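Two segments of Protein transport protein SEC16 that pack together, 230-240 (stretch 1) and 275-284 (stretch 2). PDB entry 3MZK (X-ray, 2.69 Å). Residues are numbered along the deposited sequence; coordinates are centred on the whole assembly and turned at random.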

# COMPACT_ATOMS: atom_id res chain seq x y z
N ASN B 230 9.42 -3.62 13.85
CA ASN B 230 9.45 -4.28 15.15
C ASN B 230 9.84 -3.34 16.28
O ASN B 230 10.36 -3.78 17.31
CB ASN B 230 10.39 -5.48 15.12
CG ASN B 230 9.80 -6.66 14.40
OD1 ASN B 230 8.61 -6.95 14.51
ND2 ASN B 230 10.64 -7.38 13.66
N SER B 231 9.61 -2.04 16.09
CA SER B 231 9.90 -1.08 17.15
C SER B 231 9.11 -1.40 18.41
O SER B 231 9.62 -1.28 19.52
CB SER B 231 9.65 0.35 16.68
OG SER B 231 8.36 0.48 16.11
N LYS B 232 7.85 -1.82 18.25
CA LYS B 232 7.04 -2.22 19.38
C LYS B 232 7.73 -3.34 20.14
O LYS B 232 7.96 -3.24 21.34
CB LYS B 232 5.65 -2.67 18.93
N MET B 233 8.06 -4.42 19.43
CA MET B 233 8.77 -5.54 20.03
C MET B 233 10.09 -5.10 20.65
O MET B 233 10.36 -5.38 21.82
CB MET B 233 9.03 -6.61 18.97
CG MET B 233 10.10 -7.62 19.35
SD MET B 233 10.41 -8.82 18.04
CE MET B 233 8.83 -9.66 17.98
N ALA B 234 10.91 -4.41 19.86
CA ALA B 234 12.23 -3.98 20.29
C ALA B 234 12.17 -3.23 21.61
O ALA B 234 12.94 -3.52 22.53
CB ALA B 234 12.88 -3.12 19.22
N ILE B 235 11.26 -2.26 21.69
CA ILE B 235 11.14 -1.41 22.87
C ILE B 235 10.51 -2.14 24.06
O ILE B 235 10.90 -1.92 25.20
CB ILE B 235 10.35 -0.13 22.57
CG1 ILE B 235 11.04 0.67 21.46
CG2 ILE B 235 10.21 0.73 23.80
CD1 ILE B 235 10.33 1.94 21.09
N LYS B 236 9.56 -3.02 23.78
CA LYS B 236 8.91 -3.79 24.83
C LYS B 236 9.94 -4.62 25.60
O LYS B 236 9.71 -5.00 26.75
CB LYS B 236 7.82 -4.70 24.26
N SER B 237 11.07 -4.89 24.97
CA SER B 237 12.12 -5.68 25.59
C SER B 237 12.76 -4.95 26.77
O SER B 237 13.12 -5.57 27.77
CB SER B 237 13.20 -6.04 24.56
OG SER B 237 14.01 -4.91 24.26
N PHE B 238 12.88 -3.63 26.65
CA PHE B 238 13.46 -2.82 27.71
C PHE B 238 12.77 -3.08 29.05
O PHE B 238 13.44 -3.32 30.05
CB PHE B 238 13.34 -1.33 27.36
CG PHE B 238 14.09 -0.93 26.13
CD1 PHE B 238 13.81 0.27 25.49
CD2 PHE B 238 15.09 -1.73 25.60
CE1 PHE B 238 14.50 0.66 24.35
CE2 PHE B 238 15.78 -1.36 24.46
CZ PHE B 238 15.48 -0.16 23.83
N TYR B 239 11.44 -3.02 29.05
CA TYR B 239 10.66 -3.17 30.28
C TYR B 239 11.10 -4.36 31.13
O TYR B 239 11.07 -4.29 32.36
CB TYR B 239 9.17 -3.30 29.96
CG TYR B 239 8.55 -2.06 29.36
CD1 TYR B 239 8.07 -2.06 28.06
CD2 TYR B 239 8.44 -0.88 30.10
CE1 TYR B 239 7.50 -0.93 27.51
CE2 TYR B 239 7.87 0.25 29.56
CZ TYR B 239 7.40 0.23 28.26
OH TYR B 239 6.84 1.36 27.71
N THR B 240 11.51 -5.44 30.47
CA THR B 240 11.87 -6.67 31.17
C THR B 240 13.33 -6.72 31.61
O THR B 240 13.67 -7.41 32.57
CB THR B 240 11.57 -7.91 30.31
OG1 THR B 240 12.38 -7.89 29.13
CG2 THR B 240 10.10 -7.95 29.92
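Stretch 2 275-284: PVVLEFLIEF

How does stretch 2 lie on stretch 1? It is helical from Pro 275 to Phe 284 and runs in nearly the same direction as the helix that begins at Ser 231, the two axes crossing at -21° and approaching to 9.1 Å. The register is offset so that Ser 231 faces Phe 280 (CA to CA 5.0 Å), Lys 232 faces Glu 283 (CA to CA 6.1 Å) and Ile 235 faces Phe 284 (CA to CA 6.4 Å).

What lets the backbones come so close at Ser 231? Its small side chain points toward stretch 2 and settles among Val 276, Glu 279 and Phe 280. Ser 231 OG lies 3.3 Å from Glu 279 CB, and Ser 231 CB lies 3.7 Å from Phe 280 CB, at the edge of the Phe 280 ring. The hydroxyl makes no direct hydrogen bond across the contact; instead a water joins the helices, 2.6 Å from Ser 231 OG and donating to Val 276 O, also at 2.6 Å.

Which bump fills which hollow? Ile 235 is the main knob. With chi1 m and chi2 t, it extends its CD1 into a hollow one turn long, bounded by Phe 280, Glu 283 and Phe 284. Ile 235 CD1 lies 3.8 Å from Phe 280 CD1, 3.4 Å from Glu 283 CB and 3.5 Å from Phe 284 CB, reaching the backbone at Phe 284 N, 3.3 Å away.

What closes the contact around this knob? Glu 283 points toward stretch 1, its CG resting 4.0 Å from Lys 232 CA; the lysine is modelled only to CB, so no ionic pairing can be judged. Farther along, Phe 238 meets Phe 284 obliquely, with Phe 238 CE1 4.1 Å from Phe 284 CE2.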

# COMPACT_ATOMS: atom_id res chain seq x y z
N PRO B 275 5.95 5.57 8.65
CA PRO B 275 5.16 4.91 9.69
C PRO B 275 5.99 4.13 10.72
O PRO B 275 5.72 4.23 11.91
CB PRO B 275 4.26 3.96 8.89
CG PRO B 275 4.06 4.68 7.60
CD PRO B 275 5.36 5.38 7.31
N VAL B 276 6.98 3.37 10.27
CA VAL B 276 7.80 2.56 11.18
C VAL B 276 8.58 3.43 12.16
O VAL B 276 8.85 3.02 13.29
CB VAL B 276 8.80 1.67 10.41
CG1 VAL B 276 8.07 0.61 9.63
CG2 VAL B 276 9.67 2.52 9.51
N VAL B 277 8.96 4.62 11.72
CA VAL B 277 9.66 5.56 12.57
C VAL B 277 8.67 6.21 13.53
O VAL B 277 8.99 6.52 14.68
CB VAL B 277 10.40 6.63 11.75
CG1 VAL B 277 11.14 7.61 12.65
CG2 VAL B 277 11.38 5.97 10.80
N LEU B 278 7.44 6.40 13.06
CA LEU B 278 6.40 6.94 13.91
C LEU B 278 6.08 5.98 15.06
O LEU B 278 5.99 6.43 16.20
CB LEU B 278 5.13 7.25 13.10
CG LEU B 278 4.06 8.00 13.90
CD1 LEU B 278 4.68 9.20 14.61
CD2 LEU B 278 2.91 8.44 13.01
N GLU B 279 5.93 4.69 14.78
CA GLU B 279 5.71 3.71 15.85
C GLU B 279 6.82 3.81 16.89
O GLU B 279 6.56 3.86 18.09
CB GLU B 279 5.67 2.29 15.32
CG GLU B 279 4.63 2.00 14.25
CD GLU B 279 4.73 0.58 13.73
OE1 GLU B 279 4.94 -0.34 14.56
OE2 GLU B 279 4.61 0.37 12.50
N PHE B 280 8.06 3.84 16.42
CA PHE B 280 9.21 3.90 17.31
C PHE B 280 9.18 5.11 18.24
O PHE B 280 9.52 5.01 19.42
CB PHE B 280 10.52 3.91 16.51
CG PHE B 280 11.69 4.40 17.29
CD1 PHE B 280 12.29 3.60 18.25
CD2 PHE B 280 12.18 5.68 17.10
CE1 PHE B 280 13.36 4.06 18.98
CE2 PHE B 280 13.25 6.14 17.83
CZ PHE B 280 13.84 5.33 18.77
N LEU B 281 8.79 6.26 17.71
CA LEU B 281 8.78 7.48 18.50
C LEU B 281 7.74 7.42 19.61
O LEU B 281 8.01 7.79 20.76
CB LEU B 281 8.54 8.70 17.61
CG LEU B 281 9.72 9.11 16.71
CD1 LEU B 281 9.38 10.32 15.87
CD2 LEU B 281 10.93 9.38 17.56
N ILE B 282 6.55 6.94 19.28
CA ILE B 282 5.50 6.82 20.27
C ILE B 282 5.79 5.71 21.28
O ILE B 282 5.75 5.94 22.49
CB ILE B 282 4.15 6.61 19.60
CG1 ILE B 282 3.87 7.78 18.65
CG2 ILE B 282 3.05 6.47 20.64
CD1 ILE B 282 2.60 7.62 17.84
N GLU B 283 6.11 4.52 20.79
CA GLU B 283 6.47 3.41 21.68
C GLU B 283 7.58 3.79 22.66
O GLU B 283 7.53 3.44 23.84
CB GLU B 283 6.90 2.20 20.86
CG GLU B 283 5.74 1.45 20.25
CD GLU B 283 4.81 0.89 21.30
OE1 GLU B 283 5.31 0.25 22.24
OE2 GLU B 283 3.58 1.11 21.19
N PHE B 284 8.59 4.49 22.15
CA PHE B 284 9.73 4.88 22.96
C PHE B 284 9.39 6.07 23.86
O PHE B 284 9.92 6.20 24.96
CB PHE B 284 10.92 5.23 22.05
CG PHE B 284 12.23 5.32 22.77
CD1 PHE B 284 13.27 6.08 22.26
CD2 PHE B 284 12.44 4.63 23.95
CE1 PHE B 284 14.48 6.16 22.92
CE2 PHE B 284 13.64 4.71 24.61
CZ PHE B 284 14.67 5.48 24.09
O HOH W 1 8.36 0.47 13.47